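Local structure of eukaryotic translation initiation factor 5A-2 (Arabidopsis thaliana, 3HKS) at residues 128-131 against 132-135. The protein promotes translation elongation and termination at stalled ribosomes, binding between the exit and peptidyl sites and aiding synthesis of polyproline-containing peptides. Numbering follows the deposited sequence.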
# COMPACT_ATOMS: atom_id res chain seq x y z
N ASP A 128 -13.17 4.15 -11.23
CA ASP A 128 -13.80 5.17 -12.05
C ASP A 128 -14.15 6.44 -11.27
O ASP A 128 -14.15 7.53 -11.84
CB ASP A 128 -15.04 4.61 -12.74
CG ASP A 128 -14.70 3.66 -13.88
OD1 ASP A 128 -13.57 3.75 -14.43
OD2 ASP A 128 -15.55 2.83 -14.24
N GLY A 129 -14.46 6.29 -9.99
CA GLY A 129 -14.79 7.43 -9.14
C GLY A 129 -13.59 8.33 -8.89
O GLY A 129 -13.68 9.56 -8.99
N LEU A 130 -12.46 7.69 -8.57
CA LEU A 130 -11.19 8.37 -8.34
C LEU A 130 -10.70 9.06 -9.61
O LEU A 130 -10.25 10.19 -9.55
CB LEU A 130 -10.14 7.37 -7.84
CG LEU A 130 -9.74 7.31 -6.35
CD1 LEU A 130 -10.80 7.83 -5.37
CD2 LEU A 130 -9.26 5.90 -5.97
N THR A 131 -10.82 8.39 -10.74
CA THR A 131 -10.41 8.94 -12.03
C THR A 131 -11.26 10.13 -12.47
O THR A 131 -10.72 11.14 -12.93
CB THR A 131 -10.35 7.82 -13.12
OG1 THR A 131 -9.16 7.07 -12.92
CG2 THR A 131 -10.33 8.39 -14.55
N ALA A 132 -12.58 10.03 -12.31
CA ALA A 132 -13.47 11.14 -12.62
C ALA A 132 -13.17 12.35 -11.72
O ALA A 132 -13.20 13.48 -12.19
CB ALA A 132 -14.92 10.73 -12.49
N GLN A 133 -12.90 12.10 -10.44
CA GLN A 133 -12.53 13.18 -9.51
C GLN A 133 -11.26 13.91 -9.96
O GLN A 133 -11.21 15.15 -9.91
CB GLN A 133 -12.30 12.64 -8.09
CG GLN A 133 -13.56 12.31 -7.34
CD GLN A 133 -13.27 11.79 -5.96
OE1 GLN A 133 -12.95 12.55 -5.05
NE2 GLN A 133 -13.37 10.48 -5.79
N MET A 134 -10.26 13.14 -10.39
CA MET A 134 -8.98 13.70 -10.86
C MET A 134 -9.15 14.50 -12.14
O MET A 134 -8.68 15.63 -12.21
CB MET A 134 -7.94 12.59 -11.07
CG MET A 134 -7.50 11.95 -9.76
SD MET A 134 -6.37 10.57 -9.97
CE MET A 134 -4.96 11.39 -10.67
N ARG A 135 -9.83 13.91 -13.13
CA ARG A 135 -10.04 14.53 -14.42
C ARG A 135 -10.89 15.78 -14.33
O ARG A 135 -10.56 16.79 -14.95
CB ARG A 135 -10.66 13.54 -15.43
CG ARG A 135 -9.76 12.38 -15.87
CD ARG A 135 -10.39 11.60 -17.03
NE ARG A 135 -10.45 12.46 -18.22
CZ ARG A 135 -11.44 12.47 -19.12
NH1 ARG A 135 -12.50 11.67 -18.99
NH2 ARG A 135 -11.37 13.31 -20.16
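Gly129 and Gln133 are joined twice, by backbone and by side chain, in the opening turns of helix 128-139. The main-chain bonds follow the alpha-helical i to i+4 pattern: Ala132 N donates to Asp128 O at 3.0 Å, Gln133 N to Gly129 O, Met134 N to Leu130 O, and Arg135 N to Thr131 O at 2.9 Å, the last nearly straight at 169°.

Gly129 O takes a second donor, the side-chain amide of Gln133, whose NE2 lies 3.3 Å away in a weak, bent bond (148°). With CG beside its own backbone N (chi1 -76°) and the chain extended beyond it, Gln133 runs back toward the start of the helix, which brings CG to 3.2 Å from Gly129 O. Gln133 NE2 also rests 3.7 Å from Leu130 CD1.

Apolar contact on another side of the helix is slighter. Thr131 CG2, anti to the backbone N, meets Arg135 CD at 4.1 Å, the two side chains crossing at a slant. Thr131 OG1 is hydrogen-bonded to Pro125 O, and weakly to Asp127 O, while Asp127 OD1 accepts from Leu130 N and, weakly, from Gly129 N, tying the first turn to the preceding loop. Met134, the buried member, packs on Leu100, Ile103, Ile157 and Val160, seating the helix against strands 87-103 and 154-163 of the OB-fold domain.

The chemistry thus combines two holds: Met134 and Leu130 pack on the barrel strands, and Gln133, at the edge of that packing and also touching Val160, adds a weak second grip on a carbonyl already bonded by the backbone.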